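Probable transcriptional repressor protein (Mycobacterium tuberculosis, PDB 4FX0) is MosR, an oxidation-sensing, redox-dependent transcription factor of the MarR family that probably represses its target genes by binding DNA through a helix-turn-helix. Local coordinates at the interface of chains A and B. Sequence-based numbering; all coordinates share one arbitrary frame. Chains: chain A/B, Probable transcriptional repressor protein.

Contact 1: the interface of chains A and B. Residues chain A 11, 133, 137; chain B 10-11, 14-15, 18.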
loop_
_atom_site.group_PDB
_atom_site.type_symbol
_atom_site.label_atom_id
_atom_site.label_comp_id
_atom_site.label_asym_id
_atom_site.label_seq_id
_atom_site.Cartn_x
_atom_site.Cartn_y
_atom_site.Cartn_z
ATOM N N THR A 11 -3.590 2.218 5.729
ATOM C CA THR A 11 -3.714 2.563 4.319
ATOM C C THR A 11 -3.132 1.472 3.429
ATOM O O THR A 11 -3.777 1.018 2.485
ATOM C CB THR A 11 -3.012 3.896 4.005
ATOM O OG1 THR A 11 -3.288 4.841 5.046
ATOM C CG2 THR A 11 -3.498 4.453 2.678
ATOM N N ILE A 133 -8.587 10.528 2.559
ATOM C CA ILE A 133 -7.473 9.677 2.155
ATOM C C ILE A 133 -6.447 10.463 1.342
ATOM O O ILE A 133 -5.244 10.374 1.592
ATOM C CB ILE A 133 -7.943 8.464 1.333
ATOM C CG1 ILE A 133 -8.917 7.608 2.146
ATOM C CG2 ILE A 133 -6.750 7.628 0.897
ATOM C CD1 ILE A 133 -9.387 6.356 1.419
ATOM N N GLY A 137 -2.439 11.185 2.240
ATOM C CA GLY A 137 -1.271 11.053 1.389
ATOM C C GLY A 137 -0.683 12.411 1.067
ATOM O O GLY A 137 0.533 12.574 0.976
ATOM N N THR B 10 -6.644 6.019 -5.502
ATOM C CA THR B 10 -6.346 7.036 -4.499
ATOM C C THR B 10 -5.692 6.435 -3.261
ATOM O O THR B 10 -4.697 6.959 -2.758
ATOM C CB THR B 10 -7.611 7.802 -4.064
ATOM O OG1 THR B 10 -8.449 6.943 -3.282
ATOM C CG2 THR B 10 -8.380 8.299 -5.277
ATOM N N THR B 11 -6.258 5.337 -2.770
ATOM C CA THR B 11 -5.729 4.683 -1.580
ATOM C C THR B 11 -4.308 4.192 -1.833
ATOM O O THR B 11 -3.427 4.347 -0.986
ATOM C CB THR B 11 -6.606 3.495 -1.144
ATOM O OG1 THR B 11 -7.980 3.899 -1.105
ATOM C CG2 THR B 11 -6.182 3.003 0.233
ATOM N N ALA B 14 -2.042 7.230 -2.073
ATOM C CA ALA B 14 -1.873 7.730 -0.714
ATOM C C ALA B 14 -0.887 6.874 0.075
ATOM O O ALA B 14 0.145 7.364 0.535
ATOM C CB ALA B 14 -3.215 7.785 0.000
ATOM N N ALA B 15 -1.213 5.593 0.228
ATOM C CA ALA B 15 -0.385 4.671 1.001
ATOM C C ALA B 15 1.086 4.783 0.623
ATOM O O ALA B 15 1.961 4.773 1.488
ATOM C CB ALA B 15 -0.870 3.242 0.817
ATOM N N LEU B 18 2.589 7.872 1.898
ATOM C CA LEU B 18 2.761 7.643 3.330
ATOM C C LEU B 18 4.019 6.828 3.603
ATOM O O LEU B 18 4.794 7.146 4.509
ATOM C CB LEU B 18 1.538 6.930 3.910
ATOM C CG LEU B 18 0.267 7.772 4.032
ATOM C CD1 LEU B 18 -0.955 6.891 4.232
ATOM C CD2 LEU B 18 0.404 8.779 5.165
#
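The dimerisation region of this MarR-family regulator, where N-terminal and C-terminal helices of two copies interlock, holds A:Thr11, A:Ile133 and A:Gly137 against one flank of helix 7-26 of chain B. A:Thr11 faces B:Ala15 and B:Leu18, and its two branches divide the work. The methyl CG2 of A:Thr11 lies anti to the backbone N and rests on the small side chain of B:Ala15, with A:Thr11 CG2 to B:Ala15 CB at 3.4 Å. The hydroxyl-bearing side of the same residue turns toward B:Leu18, whose CD1 lies 3.6 Å from A:Thr11 CB; the two side chains meet at about a right angle. Near the two-fold, the equivalent threonines come together through their methyls, A:Thr11 CG2 to B:Thr11 CG2 at 3.9 Å.

A:Ile133 uses both branches. The short branch, A:Ile133 CG2, packs on B:Ala14, 3.7 Å from B:Ala14 CB, and also reaches the backbone of B:Thr11. The long branch, CG1 to CD1, stays extended (chi2 -178°) and carries A:Ile133 CD1 to the hydroxyl OG1 of B:Thr11 at 3.8 Å. One helical turn on, A:Gly137 presents no side chain, and the backbones approach there, A:Gly137 CA to B:Ala14 CA at 4.0 Å. Small residues at B:Ala14, B:Ala15 and A:Gly137 thus let the helices pack closely. Helix 7-26 of chain B runs past both helix 7-26 and helix 126-142 of chain A, placing this patch in the helical core of the dimer.

Contact 2: the interface of chains A and B. Residues chain A 63-65; chain B 16.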
loop_
_atom_site.group_PDB
_atom_site.type_symbol
_atom_site.label_atom_id
_atom_site.label_comp_id
_atom_site.label_asym_id
_atom_site.label_seq_id
_atom_site.Cartn_x
_atom_site.Cartn_y
_atom_site.Cartn_z
ATOM N N GLY A 63 1.098 5.679 -8.561
ATOM C CA GLY A 63 1.342 5.207 -7.210
ATOM C C GLY A 63 2.053 3.869 -7.122
ATOM O O GLY A 63 1.642 2.992 -6.363
ATOM N N VAL A 64 3.120 3.709 -7.902
ATOM C CA VAL A 64 3.956 2.511 -7.837
ATOM C C VAL A 64 5.429 2.878 -7.995
ATOM O O VAL A 64 5.756 3.977 -8.443
ATOM C CB VAL A 64 3.590 1.489 -8.932
ATOM C CG1 VAL A 64 2.118 1.114 -8.847
ATOM C CG2 VAL A 64 3.934 2.038 -10.306
ATOM N N GLU A 65 6.314 1.955 -7.630
ATOM C CA GLU A 65 7.749 2.192 -7.743
ATOM C C GLU A 65 8.231 2.105 -9.189
ATOM O O GLU A 65 7.579 1.491 -10.032
ATOM C CB GLU A 65 8.528 1.215 -6.862
ATOM C CG GLU A 65 8.367 1.471 -5.373
ATOM C CD GLU A 65 9.217 0.545 -4.529
ATOM O OE1 GLU A 65 9.646 -0.506 -5.047
ATOM O OE2 GLU A 65 9.458 0.873 -3.347
ATOM N N ARG B 16 1.351 4.891 -0.674
ATOM C CA ARG B 16 2.717 5.012 -1.162
ATOM C C ARG B 16 3.375 6.288 -0.650
ATOM O O ARG B 16 4.477 6.250 -0.105
ATOM C CB ARG B 16 2.749 4.965 -2.690
ATOM C CG ARG B 16 4.109 5.274 -3.280
ATOM C CD ARG B 16 4.152 4.950 -4.760
ATOM N NE ARG B 16 5.271 5.609 -5.427
ATOM C CZ ARG B 16 6.541 5.242 -5.295
ATOM N NH1 ARG B 16 6.864 4.223 -4.511
ATOM N NH2 ARG B 16 7.492 5.902 -5.943
#
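B:Arg16 lays its aliphatic stem against the backbone of A:Gly63 and A:Val64, and this is the apolar centre of the patch. CD of B:Arg16 is 3.7 Å from CA of A:Gly63 and 3.9 Å from CA of A:Val64. The stem gets there by leaving helix 7-26 with CG anti to the backbone N (chi1 172°) and staying extended as far as NE, which carries the guanidinium across to chain A. A:Gly63 has no side chain to hold the arginine off, and its positive phi of 85° marks a turn in the chain just beyond helix 55-62.

Farther out, the guanidinium of B:Arg16 turns one face to the main chain. The carbonyl oxygen O of A:Val64 sits 3.3 Å above the B:Arg16 guanidinium plane, toward the rim, and the amide N of A:Glu65 lies over the same face. The carbonyl therefore meets the flat of the group, where its partial negative charge may still favour the cation.

At the polar rim, B:Arg16 NH1 touches the methylene A:Glu65 CG at 3.3 Å. The carboxylate plane stands 81° from the guanidinium plane, and A:Glu65 OE2 is 4.4 Å from B:Arg16 NH1, so the two groups, probably of opposite charge, lie near each other with their charged atoms not in contact. The contact ties helix 7-26 of one subunit to the connection between helices 55-62 and 66-78 of the other, and may help set how the DNA-binding helix-turn-helix is carried relative to the dimer core.

Contact 3: the interface of chains A and B. Residues chain A 132, 135-136, 139; chain B 119-120, 122-123, 126, 133.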
loop_
_atom_site.group_PDB
_atom_site.type_symbol
_atom_site.label_atom_id
_atom_site.label_comp_id
_atom_site.label_asym_id
_atom_site.label_seq_id
_atom_site.Cartn_x
_atom_site.Cartn_y
_atom_site.Cartn_z
ATOM N N ASP A 132 -10.430 12.698 2.499
ATOM C CA ASP A 132 -9.629 12.416 3.687
ATOM C C ASP A 132 -8.398 11.577 3.353
ATOM O O ASP A 132 -7.295 11.877 3.808
ATOM C CB ASP A 132 -10.465 11.722 4.766
ATOM C CG ASP A 132 -11.360 12.688 5.523
ATOM O OD1 ASP A 132 -11.067 13.903 5.519
ATOM O OD2 ASP A 132 -12.351 12.230 6.130
ATOM N N ASN A 135 -6.058 13.678 1.336
ATOM C CA ASN A 135 -5.467 14.613 2.282
ATOM C C ASN A 135 -4.385 13.933 3.105
ATOM O O ASN A 135 -3.360 14.532 3.426
ATOM C CB ASN A 135 -6.539 15.186 3.208
ATOM C CG ASN A 135 -7.427 16.197 2.517
ATOM O OD1 ASN A 135 -7.294 16.441 1.317
ATOM N ND2 ASN A 135 -8.343 16.792 3.272
ATOM N N LEU A 136 -4.628 12.672 3.440
ATOM C CA LEU A 136 -3.678 11.883 4.207
ATOM C C LEU A 136 -2.365 11.748 3.443
ATOM O O LEU A 136 -1.307 12.151 3.931
ATOM C CB LEU A 136 -4.267 10.504 4.508
ATOM C CG LEU A 136 -4.202 10.034 5.961
ATOM C CD1 LEU A 136 -4.606 11.151 6.912
ATOM C CD2 LEU A 136 -5.080 8.804 6.157
ATOM N N ALA A 139 -0.848 15.058 3.017
ATOM C CA ALA A 139 -0.164 15.481 4.230
ATOM C C ALA A 139 1.238 14.897 4.246
ATOM O O ALA A 139 2.210 15.588 4.550
ATOM C CB ALA A 139 -0.937 15.032 5.459
ATOM N N VAL B 119 0.748 13.838 10.020
ATOM C CA VAL B 119 -0.048 13.370 8.889
ATOM C C VAL B 119 -1.541 13.287 9.210
ATOM O O VAL B 119 -2.379 13.672 8.395
ATOM C CB VAL B 119 0.458 12.004 8.373
ATOM C CG1 VAL B 119 -0.674 11.206 7.750
ATOM C CG2 VAL B 119 1.595 12.204 7.379
ATOM N N THR B 120 -1.867 12.793 10.402
ATOM C CA THR B 120 -3.262 12.628 10.802
ATOM C C THR B 120 -3.880 13.937 11.290
ATOM O O THR B 120 -5.020 13.961 11.755
ATOM C CB THR B 120 -3.417 11.555 11.895
ATOM O OG1 THR B 120 -2.680 11.945 13.060
ATOM C CG2 THR B 120 -2.902 10.211 11.398
ATOM N N SER B 122 -4.241 16.238 9.199
ATOM C CA SER B 122 -4.862 16.665 7.951
ATOM C C SER B 122 -6.318 16.212 7.886
ATOM O O SER B 122 -7.019 16.493 6.914
ATOM C CB SER B 122 -4.089 16.095 6.760
ATOM O OG SER B 122 -3.826 17.095 5.793
ATOM N N VAL B 123 -6.766 15.505 8.919
ATOM C CA VAL B 123 -8.143 15.020 8.979
ATOM C C VAL B 123 -8.809 15.417 10.291
ATOM O O VAL B 123 -8.159 15.478 11.334
ATOM C CB VAL B 123 -8.218 13.488 8.818
ATOM C CG1 VAL B 123 -7.642 13.064 7.474
ATOM C CG2 VAL B 123 -7.494 12.796 9.960
ATOM N N TRP B 126 -9.068 11.414 13.156
ATOM C CA TRP B 126 -8.286 10.291 12.651
ATOM C C TRP B 126 -8.926 8.930 12.942
ATOM O O TRP B 126 -9.042 8.100 12.042
ATOM C CB TRP B 126 -6.849 10.335 13.179
ATOM C CG TRP B 126 -6.101 9.065 12.930
ATOM C CD1 TRP B 126 -5.411 8.326 13.844
ATOM C CD2 TRP B 126 -5.990 8.367 11.682
ATOM N NE1 TRP B 126 -4.865 7.218 13.241
ATOM C CE2 TRP B 126 -5.208 7.220 11.917
ATOM C CE3 TRP B 126 -6.472 8.606 10.392
ATOM C CZ2 TRP B 126 -4.896 6.312 10.904
ATOM C CZ3 TRP B 126 -6.162 7.703 9.390
ATOM C CH2 TRP B 126 -5.382 6.570 9.652
ATOM N N ILE B 133 -11.320 3.822 6.411
ATOM C CA ILE B 133 -10.358 3.237 5.482
ATOM C C ILE B 133 -10.249 1.731 5.680
ATOM O O ILE B 133 -10.317 0.961 4.722
ATOM C CB ILE B 133 -8.963 3.872 5.647
ATOM C CG1 ILE B 133 -9.021 5.371 5.336
ATOM C CG2 ILE B 133 -7.949 3.172 4.752
ATOM C CD1 ILE B 133 -7.714 6.101 5.573
#
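A:Leu136 pushes its forked end into an apolar pocket formed by B:Val119, B:Val123, B:Trp126 and B:Ile133. The two methyls part company: A:Leu136 CD1 goes to the valines, 3.6 Å from CG1 of B:Val123, while CD2 goes to the indole and the isoleucine. The meeting with the indole is made at B:Trp126 CZ3, on the benzene part of the ring, 3.6 Å from A:Leu136 CD2, the two side chains crossing at about a right angle. B:Ile133 approaches the same methyl tip to tip, B:Ile133 CD1 reaching A:Leu136 CD2 at 3.8 Å. With CG anti to the backbone N (chi1 168°), the indole swings from the start of helix 126-142 toward CD2 of A:Leu136. Within chain B, CG2 of B:Thr120 lies 3.6 Å above one face of the B:Trp126 indole, toward its rim, on the same side of the ring from which A:Leu136 comes in.

Around this centre, A:Ala139 lodges where helix 99-119 gives way to the short 3-10 helix 120-122, with A:Ala139 CB 3.6 Å from CB of B:Ser122 and also against the carbonyl of B:Val119. On another flank, CG1 of B:Val123 reaches the main chain and side chain of A:Asp132. A:Asn135 and B:Ser122 form the polar rim, the asparagine amide looking loosely toward the serine carbonyl. The hydroxyl OG of B:Ser122 lies 3.5 Å from the backbone carbonyl oxygen O of A:Asn135.

Contact 1 sits between the others, its C-alpha centre about 10 Å from that of contact 2 and about 9 Å from that of contact 3, while the C-alpha centres of contacts 2 and 3 lie about 18 Å apart. Helix 7-26 of chain B joins contacts 1 and 2, and helix 126-142 of chain A joins contacts 1 and 3. Residue 133 serves twice, from chain A in contact 1 and from chain B in contact 3. Because the two-fold repeats every contact, the terminal helices form a continuous interlocked core, from which contact 2 reaches toward the DNA-binding part, plausibly coupling dimer arrangement to operator binding.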